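Local atomic coordinates of glycosylation Associate Protein 1 (Streptococcus agalactiae serotype V, PDB entry 6OYC), a protein that probably acts in the accessory Sec pathway, as part of a complex of glycosylation-associated proteins that supports modification and secretion of a streptococcal glycoprotein. Residues S75-R87 with D169-E181. Residues are numbered along the deposited sequence; the frame is centred on the assembly and turned at random.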
# COMPACT_ATOMS: atom_id res chain seq x y z
N SER A 75 5.26 -18.52 2.32
CA SER A 75 5.47 -17.63 3.45
C SER A 75 6.44 -18.29 4.41
O SER A 75 6.14 -19.35 4.97
CB SER A 75 4.16 -17.29 4.16
OG SER A 75 4.42 -16.84 5.47
N VAL A 76 7.60 -17.67 4.59
CA VAL A 76 8.59 -18.18 5.53
C VAL A 76 7.94 -18.46 6.89
O VAL A 76 8.14 -19.52 7.49
CB VAL A 76 9.76 -17.18 5.65
CG1 VAL A 76 10.56 -17.43 6.89
CG2 VAL A 76 10.64 -17.21 4.42
N PHE A 77 7.15 -17.52 7.39
CA PHE A 77 6.59 -17.68 8.73
C PHE A 77 5.52 -18.76 8.78
O PHE A 77 5.40 -19.47 9.78
CB PHE A 77 6.06 -16.35 9.27
CG PHE A 77 7.13 -15.51 9.91
CD1 PHE A 77 8.05 -14.82 9.11
CD2 PHE A 77 7.24 -15.43 11.29
CE1 PHE A 77 9.04 -14.05 9.67
CE2 PHE A 77 8.23 -14.66 11.87
CZ PHE A 77 9.14 -13.97 11.06
N ASP A 78 4.71 -18.88 7.72
CA ASP A 78 3.78 -20.01 7.60
C ASP A 78 4.53 -21.34 7.73
O ASP A 78 4.08 -22.26 8.44
CB ASP A 78 3.05 -19.94 6.26
CG ASP A 78 1.83 -19.01 6.28
OD1 ASP A 78 1.73 -18.10 7.13
OD2 ASP A 78 0.97 -19.18 5.40
N ASP A 79 5.66 -21.47 7.04
CA ASP A 79 6.51 -22.65 7.13
C ASP A 79 7.00 -22.88 8.56
O ASP A 79 6.80 -23.94 9.15
CB ASP A 79 7.69 -22.45 6.17
CG ASP A 79 8.57 -23.68 6.03
OD1 ASP A 79 8.46 -24.63 6.82
OD2 ASP A 79 9.41 -23.66 5.11
N ILE A 80 7.65 -21.87 9.14
CA ILE A 80 8.09 -21.95 10.53
C ILE A 80 6.96 -22.41 11.43
O ILE A 80 7.11 -23.36 12.21
CB ILE A 80 8.64 -20.58 10.98
CG1 ILE A 80 9.86 -20.22 10.14
CG2 ILE A 80 8.94 -20.59 12.48
CD1 ILE A 80 10.40 -18.85 10.47
N GLN A 81 5.81 -21.74 11.34
CA GLN A 81 4.75 -21.94 12.32
C GLN A 81 3.93 -23.20 12.08
O GLN A 81 2.99 -23.43 12.84
CB GLN A 81 3.83 -20.72 12.36
CG GLN A 81 4.47 -19.47 12.95
CD GLN A 81 3.53 -18.30 12.91
OE1 GLN A 81 3.65 -17.42 12.04
NE2 GLN A 81 2.55 -18.28 13.84
N GLU A 82 4.25 -24.00 11.05
CA GLU A 82 3.58 -25.29 10.79
C GLU A 82 2.09 -25.11 10.55
O GLU A 82 1.26 -25.88 11.04
CB GLU A 82 3.83 -26.30 11.92
CG GLU A 82 5.28 -26.69 12.03
CD GLU A 82 5.58 -27.58 13.22
OE1 GLU A 82 4.64 -28.09 13.87
OE2 GLU A 82 6.78 -27.75 13.51
N ILE A 83 1.75 -24.07 9.79
CA ILE A 83 0.35 -23.76 9.59
C ILE A 83 -0.29 -24.75 8.61
O ILE A 83 -1.36 -25.30 8.89
CB ILE A 83 0.21 -22.29 9.17
CG1 ILE A 83 0.41 -21.42 10.42
CG2 ILE A 83 -1.15 -22.00 8.53
CD1 ILE A 83 1.00 -20.08 10.13
N GLY A 84 0.36 -25.04 7.49
CA GLY A 84 -0.23 -26.05 6.62
C GLY A 84 -1.53 -25.57 6.01
O GLY A 84 -1.77 -24.38 5.82
N ASN A 85 -2.41 -26.51 5.71
CA ASN A 85 -3.66 -26.16 5.06
C ASN A 85 -4.79 -26.12 6.09
O ASN A 85 -5.65 -26.98 6.16
CB ASN A 85 -3.94 -27.14 3.93
CG ASN A 85 -5.28 -26.90 3.28
OD1 ASN A 85 -5.64 -25.76 2.99
ND2 ASN A 85 -6.01 -27.99 3.01
N VAL A 86 -4.77 -25.05 6.89
CA VAL A 86 -5.67 -24.92 8.03
C VAL A 86 -7.08 -24.62 7.55
O VAL A 86 -7.28 -23.88 6.57
CB VAL A 86 -5.15 -23.82 8.97
CG1 VAL A 86 -5.20 -22.45 8.28
CG2 VAL A 86 -5.98 -23.77 10.23
N ARG A 87 -8.07 -25.20 8.22
CA ARG A 87 -9.46 -24.83 7.96
C ARG A 87 -9.69 -23.37 8.37
O ARG A 87 -9.39 -22.98 9.51
CB ARG A 87 -10.41 -25.76 8.73
CG ARG A 87 -11.88 -25.35 8.65
CD ARG A 87 -12.85 -26.32 9.35
NE ARG A 87 -12.83 -26.20 10.81
CZ ARG A 87 -13.44 -25.23 11.50
NH1 ARG A 87 -14.13 -24.27 10.87
NH2 ARG A 87 -13.34 -25.23 12.83
N ASP A 169 5.56 -14.81 21.28
CA ASP A 169 5.45 -16.25 21.06
C ASP A 169 4.67 -16.51 19.78
O ASP A 169 3.52 -16.09 19.66
CB ASP A 169 4.77 -16.92 22.26
CG ASP A 169 5.66 -16.93 23.48
OD1 ASP A 169 6.81 -16.47 23.35
OD2 ASP A 169 5.21 -17.41 24.56
N TYR A 170 5.29 -17.21 18.82
CA TYR A 170 4.63 -17.55 17.58
C TYR A 170 4.11 -18.97 17.67
O TYR A 170 4.84 -19.88 18.07
CB TYR A 170 5.56 -17.43 16.37
CG TYR A 170 6.12 -16.06 16.08
CD1 TYR A 170 7.14 -15.52 16.86
CD2 TYR A 170 5.69 -15.34 14.96
CE1 TYR A 170 7.69 -14.27 16.57
CE2 TYR A 170 6.23 -14.08 14.66
CZ TYR A 170 7.23 -13.56 15.46
OH TYR A 170 7.80 -12.34 15.17
N LEU A 171 2.85 -19.16 17.28
CA LEU A 171 2.13 -20.39 17.55
C LEU A 171 1.78 -21.12 16.26
O LEU A 171 1.69 -20.51 15.19
CB LEU A 171 0.84 -20.11 18.35
CG LEU A 171 0.96 -19.26 19.63
CD1 LEU A 171 -0.36 -19.11 20.38
CD2 LEU A 171 2.01 -19.83 20.57
N ALA A 172 1.61 -22.44 16.39
CA ALA A 172 0.92 -23.25 15.39
C ALA A 172 -0.59 -23.21 15.65
O ALA A 172 -1.02 -22.79 16.73
CB ALA A 172 1.44 -24.69 15.43
N PRO A 173 -1.41 -23.61 14.67
CA PRO A 173 -2.87 -23.56 14.89
C PRO A 173 -3.35 -24.43 16.04
O PRO A 173 -4.45 -24.20 16.56
CB PRO A 173 -3.45 -24.04 13.54
CG PRO A 173 -2.38 -23.69 12.53
CD PRO A 173 -1.06 -23.89 13.26
N SER A 174 -2.56 -25.40 16.47
CA SER A 174 -2.86 -26.17 17.67
C SER A 174 -2.70 -25.35 18.94
O SER A 174 -3.16 -25.80 20.01
CB SER A 174 -1.93 -27.37 17.77
OG SER A 174 -0.63 -26.90 18.09
N GLY A 175 -2.06 -24.18 18.86
CA GLY A 175 -1.69 -23.42 20.03
C GLY A 175 -0.28 -23.66 20.52
O GLY A 175 0.21 -22.89 21.36
N GLU A 176 0.39 -24.72 20.04
CA GLU A 176 1.76 -25.00 20.45
C GLU A 176 2.71 -23.88 20.02
O GLU A 176 2.67 -23.40 18.89
CB GLU A 176 2.25 -26.33 19.85
CG GLU A 176 3.58 -26.77 20.44
CD GLU A 176 4.10 -28.08 19.87
OE1 GLU A 176 3.70 -28.45 18.74
OE2 GLU A 176 4.93 -28.73 20.56
N ARG A 177 3.60 -23.49 20.93
CA ARG A 177 4.58 -22.47 20.62
C ARG A 177 5.70 -23.04 19.75
O ARG A 177 6.34 -24.02 20.11
CB ARG A 177 5.17 -21.88 21.90
CG ARG A 177 6.14 -20.75 21.61
CD ARG A 177 6.47 -19.99 22.86
NE ARG A 177 7.34 -20.77 23.73
CZ ARG A 177 7.17 -20.85 25.05
NH1 ARG A 177 6.18 -20.20 25.63
NH2 ARG A 177 8.01 -21.59 25.78
N ILE A 178 5.93 -22.42 18.59
CA ILE A 178 7.06 -22.83 17.76
C ILE A 178 8.33 -22.09 18.13
O ILE A 178 9.40 -22.69 18.20
CB ILE A 178 6.74 -22.64 16.27
CG1 ILE A 178 5.47 -23.40 15.90
CG2 ILE A 178 7.92 -23.08 15.44
CD1 ILE A 178 5.58 -24.87 16.09
N MET A 179 8.23 -20.79 18.38
CA MET A 179 9.43 -20.03 18.73
C MET A 179 9.02 -18.79 19.50
O MET A 179 7.89 -18.30 19.40
CB MET A 179 10.24 -19.65 17.49
CG MET A 179 9.50 -18.70 16.57
SD MET A 179 10.39 -18.20 15.12
CE MET A 179 9.14 -17.22 14.31
N ARG A 180 9.97 -18.28 20.28
CA ARG A 180 9.83 -17.03 21.01
C ARG A 180 10.90 -16.05 20.53
O ARG A 180 12.08 -16.41 20.46
CB ARG A 180 9.94 -17.25 22.51
CG ARG A 180 10.18 -15.97 23.29
CD ARG A 180 10.13 -16.23 24.79
NE ARG A 180 8.95 -17.00 25.16
CZ ARG A 180 8.61 -17.29 26.40
NH1 ARG A 180 9.36 -16.86 27.41
NH2 ARG A 180 7.51 -17.99 26.65
N GLU A 181 10.48 -14.83 20.19
CA GLU A 181 11.35 -13.76 19.73
C GLU A 181 11.34 -12.66 20.78
O GLU A 181 10.29 -12.08 21.05
CB GLU A 181 10.88 -13.19 18.38
CG GLU A 181 11.71 -12.00 17.88
CD GLU A 181 11.07 -11.23 16.70
OE1 GLU A 181 9.86 -11.41 16.39
OE2 GLU A 181 11.79 -10.43 16.09
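Gln-81 makes the one hydrogen bond across this contact: its NE2 donates to the backbone O of Leu-171 at 2.7 Å, with an N-H...O angle of 151°. The extended chain reaches the strand end, and the last torsion (chi3 -102°) turns NE2 to Leu-171 O; NE2 also bonds to Ser-155 on the neighbouring strand. OE1 lies at the edge of the Tyr-170 ring, with the amide plane nearly perpendicular to it. A weaker polar touch runs the other way, where the CA-H of Ala-172 points to Gln-81 O, 3.3 Å from CA to O.

Among the apolar contacts, Phe-77 CE2 comes to 3.5 Å from Tyr-170 CE2; the two rings meet obliquely, planes 40° apart. Met-179 stretches out to put CE 3.7 Å from Phe-77 CE2, while the same methyl lies above one face of the Tyr-170 ring, toward its rim. Met-179 SD rests 3.8 Å from Ile-80 CG2. Ile-178 CG2 sits 3.3 Å from Ile-80 O and meets Ile-80 CG2, while its CG1 lies along Gln-81. Ile-178 and Met-179 both face Tyr-170 across the hairpin of strands 164-171 and 177-182, a classic beta bulge. The contact thus sets this hairpin of the large antiparallel sheet against helix 76-80, which directly follows edge strand 73-75 of a parallel sheet in a protein of the GT-B clan. Beyond the helix, Glu-82 closes a Schellman motif, and Ile-83 CG1 and Val-86 CG2 pack on Pro-173, the former 4.0 Å from CD, in the type I turn of the hairpin.

The Glu-82 carboxylate lies over Ile-178 CD1 and pairs with Lys-196, which also binds Glu-176. Tyr-170 OH donates to Glu-181 OE1 at 2.6 Å, a carboxylate that Arg-13 holds as well.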